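Local coordinates for protein stn1 (Schizosaccharomyces pombe, PDB 3KF6), which binds single-stranded telomeric DNA and works with its partner Ten1 in telomere maintenance, this chain being its N-terminal OB-fold part, at residues V53-I59 and M97-V103. Sequence-based numbering, arbitrary orientation.
Sequences VGYIAAI and MSPGNVV
In the OB fold of Stn1, strand 49-62 pairs antiparallel with the start of strand 102-110, and the type II turn S98-N101, just before that strand, continues the backbone hydrogen bonding to I56. G54 and V103 form a hydrogen-bonded pair, G54 N to V103 O at 3.1 Å and V103 N to G54 O at 2.9 Å. Next to them, Y55 and V102 are a non-hydrogen-bonded pair. I56 is gripped through both backbone polar atoms: its N donates to N101 O (2.8 Å), and its O takes G100 N (2.8 Å) on a lone pair in the carbonyl plane. With CG1 beside the backbone N (chi1 -64°) and the chain extended beyond, I56 CD1 presses on M97 CB at 3.4 Å, closer than usual van der Waals contact, the two side chains crossing at about a right angle; I56 CD1 also meets V103 CG1 at 4.0 Å. Cutting this side chain back to an alanine would remove CD1 and is likely to leave a gap between M97 CB and V103 CG1. Farther along, I59 CD1 lies against M97 O (3.3 Å). Strand 65-71 flanks this pairing, with L68 touching I56 and I59, while E125 of strand 122-126 meets M97 and N101; R84 of the Ten1 chain hydrogen-bonds through NH2 to N101 OD1 and P99 O, and helix 130-153 packs on V53 and V102.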
ATOM      1  N   VAL A  53      -3.636   3.096  -5.046  1.00 14.89           N
ATOM      2  CA  VAL A  53      -3.279   3.845  -3.848  1.00 14.45           C
ATOM      3  C   VAL A  53      -2.457   2.961  -2.923  1.00 14.83           C
ATOM      4  O   VAL A  53      -2.874   1.850  -2.588  1.00 15.93           O
ATOM      5  CB  VAL A  53      -4.537   4.305  -3.065  1.00 13.71           C
ATOM      6  CG1 VAL A  53      -4.112   4.967  -1.762  1.00 14.63           C
ATOM      7  CG2 VAL A  53      -5.362   5.276  -3.900  1.00 14.51           C
ATOM      8  N   GLY A  54      -1.301   3.456  -2.496  1.00 14.32           N
ATOM      9  CA  GLY A  54      -0.459   2.665  -1.613  1.00 13.62           C
ATOM     10  C   GLY A  54       0.754   3.448  -1.163  1.00 15.08           C
ATOM     11  O   GLY A  54       0.913   4.607  -1.544  1.00 14.98           O
ATOM     12  N   TYR A  55       1.609   2.839  -0.348  1.00 13.96           N
ATOM     13  CA  TYR A  55       2.797   3.550   0.121  1.00 14.71           C
ATOM     14  C   TYR A  55       3.989   3.219  -0.772  1.00 15.33           C
ATOM     15  O   TYR A  55       4.022   2.172  -1.418  1.00 14.88           O
ATOM     16  CB  TYR A  55       3.115   3.205   1.590  1.00 15.85           C
ATOM     17  CG  TYR A  55       3.629   1.799   1.832  1.00 15.97           C
ATOM     18  CD1 TYR A  55       2.748   0.746   2.098  1.00 15.23           C
ATOM     19  CD2 TYR A  55       4.994   1.516   1.758  1.00 16.28           C
ATOM     20  CE1 TYR A  55       3.219  -0.564   2.276  1.00 15.09           C
ATOM     21  CE2 TYR A  55       5.474   0.211   1.934  1.00 16.90           C
ATOM     22  CZ  TYR A  55       4.580  -0.819   2.188  1.00 16.92           C
ATOM     23  OH  TYR A  55       5.051  -2.109   2.305  1.00 17.31           O
ATOM     24  N   ILE A  56       4.959   4.127  -0.810  1.00 14.31           N
ATOM     25  CA  ILE A  56       6.146   3.948  -1.637  1.00 15.21           C
ATOM     26  C   ILE A  56       7.144   3.019  -0.970  1.00 16.03           C
ATOM     27  O   ILE A  56       7.652   3.308   0.115  1.00 18.39           O
ATOM     28  CB  ILE A  56       6.818   5.304  -1.920  1.00 15.11           C
ATOM     29  CG1 ILE A  56       5.873   6.180  -2.741  1.00 16.37           C
ATOM     30  CG2 ILE A  56       8.132   5.094  -2.680  1.00 17.44           C
ATOM     31  CD1 ILE A  56       6.338   7.610  -2.872  1.00 18.25           C
ATOM     32  N   ALA A  57       7.424   1.899  -1.629  1.00 17.07           N
ATOM     33  CA  ALA A  57       8.354   0.919  -1.097  1.00 20.22           C
ATOM     34  C   ALA A  57       9.760   1.182  -1.604  1.00 21.50           C
ATOM     35  O   ALA A  57      10.741   0.831  -0.946  1.00 23.27           O
ATOM     36  CB  ALA A  57       7.915  -0.486  -1.490  1.00 19.66           C
ATOM     37  N   ALA A  58       9.861   1.799  -2.775  1.00 20.81           N
ATOM     38  CA  ALA A  58      11.170   2.068  -3.340  1.00 23.05           C
ATOM     39  C   ALA A  58      11.127   3.096  -4.453  1.00 23.08           C
ATOM     40  O   ALA A  58      10.083   3.347  -5.053  1.00 21.16           O
ATOM     41  CB  ALA A  58      11.774   0.774  -3.857  1.00 22.53           C
ATOM     42  N   ILE A  59      12.282   3.694  -4.714  1.00 24.36           N
ATOM     43  CA  ILE A  59      12.415   4.680  -5.770  1.00 26.56           C
ATOM     44  C   ILE A  59      13.661   4.311  -6.565  1.00 28.95           C
ATOM     45  O   ILE A  59      14.742   4.140  -6.002  1.00 29.72           O
ATOM     46  CB  ILE A  59      12.579   6.102  -5.199  1.00 27.13           C
ATOM     47  CG1 ILE A  59      11.376   6.443  -4.318  1.00 26.75           C
ATOM     48  CG2 ILE A  59      12.711   7.110  -6.336  1.00 27.98           C
ATOM     49  CD1 ILE A  59      11.518   7.744  -3.553  1.00 29.73           C
ATOM     50  N   MET A  97       9.426  12.481  -3.291  1.00 27.19           N
ATOM     51  CA  MET A  97       8.764  11.600  -2.334  1.00 25.89           C
ATOM     52  C   MET A  97       9.787  10.758  -1.571  1.00 25.71           C
ATOM     53  O   MET A  97      10.934  10.618  -1.993  1.00 27.64           O
ATOM     54  CB  MET A  97       7.790  10.666  -3.064  1.00 23.93           C
ATOM     55  CG  MET A  97       6.600  11.357  -3.723  1.00 25.50           C
ATOM     56  SD  MET A  97       5.382  11.998  -2.551  1.00 25.04           S
ATOM     57  CE  MET A  97       5.857  13.725  -2.467  1.00 25.35           C
ATOM     58  N   SER A  98       9.362  10.192  -0.449  1.00 25.49           N
ATOM     59  CA  SER A  98      10.236   9.352   0.363  1.00 25.08           C
ATOM     60  C   SER A  98       9.531   8.028   0.608  1.00 22.38           C
ATOM     61  O   SER A  98       8.302   7.969   0.611  1.00 22.59           O
ATOM     62  CB  SER A  98      10.512  10.008   1.719  1.00 27.23           C
ATOM     63  OG  SER A  98      11.100  11.286   1.571  1.00 33.03           O
ATOM     64  N   PRO A  99      10.299   6.946   0.805  1.00 22.40           N
ATOM     65  CA  PRO A  99       9.674   5.646   1.060  1.00 21.80           C
ATOM     66  C   PRO A  99       8.767   5.796   2.279  1.00 21.45           C
ATOM     67  O   PRO A  99       9.150   6.423   3.275  1.00 22.21           O
ATOM     68  CB  PRO A  99      10.868   4.740   1.340  1.00 23.83           C
ATOM     69  CG  PRO A  99      11.938   5.331   0.464  1.00 23.36           C
ATOM     70  CD  PRO A  99      11.763   6.818   0.714  1.00 21.84           C
ATOM     71  N   GLY A 100       7.567   5.235   2.196  1.00 19.29           N
ATOM     72  CA  GLY A 100       6.633   5.350   3.302  1.00 18.30           C
ATOM     73  C   GLY A 100       5.521   6.332   2.976  1.00 18.69           C
ATOM     74  O   GLY A 100       4.438   6.266   3.552  1.00 18.47           O
ATOM     75  N   ASN A 101       5.780   7.264   2.060  1.00 16.61           N
ATOM     76  CA  ASN A 101       4.745   8.220   1.681  1.00 16.60           C
ATOM     77  C   ASN A 101       3.644   7.463   0.950  1.00 16.47           C
ATOM     78  O   ASN A 101       3.920   6.492   0.238  1.00 16.84           O
ATOM     79  CB  ASN A 101       5.298   9.296   0.742  1.00 17.70           C
ATOM     80  CG  ASN A 101       6.250  10.244   1.429  1.00 22.22           C
ATOM     81  OD1 ASN A 101       6.442  10.186   2.641  1.00 22.18           O
ATOM     82  ND2 ASN A 101       6.853  11.140   0.647  1.00 22.90           N
ATOM     83  N   VAL A 102       2.404   7.900   1.128  1.00 15.19           N
ATOM     84  CA  VAL A 102       1.270   7.267   0.465  1.00 15.96           C
ATOM     85  C   VAL A 102       0.891   8.110  -0.741  1.00 16.85           C
ATOM     86  O   VAL A 102       0.801   9.333  -0.643  1.00 16.92           O
ATOM     87  CB  VAL A 102       0.057   7.146   1.420  1.00 16.59           C
ATOM     88  CG1 VAL A 102      -1.149   6.534   0.691  1.00 16.73           C
ATOM     89  CG2 VAL A 102       0.436   6.284   2.608  1.00 17.70           C
ATOM     90  N   VAL A 103       0.694   7.458  -1.882  1.00 17.14           N
ATOM     91  CA  VAL A 103       0.322   8.164  -3.100  1.00 17.51           C
ATOM     92  C   VAL A 103      -0.893   7.553  -3.775  1.00 17.71           C
ATOM     93  O   VAL A 103      -1.165   6.351  -3.637  1.00 17.43           O
ATOM     94  CB  VAL A 103       1.472   8.173  -4.154  1.00 16.91           C
ATOM     95  CG1 VAL A 103       2.672   8.956  -3.626  1.00 18.93           C
ATOM     96  CG2 VAL A 103       1.868   6.739  -4.519  1.00 17.24           C
TER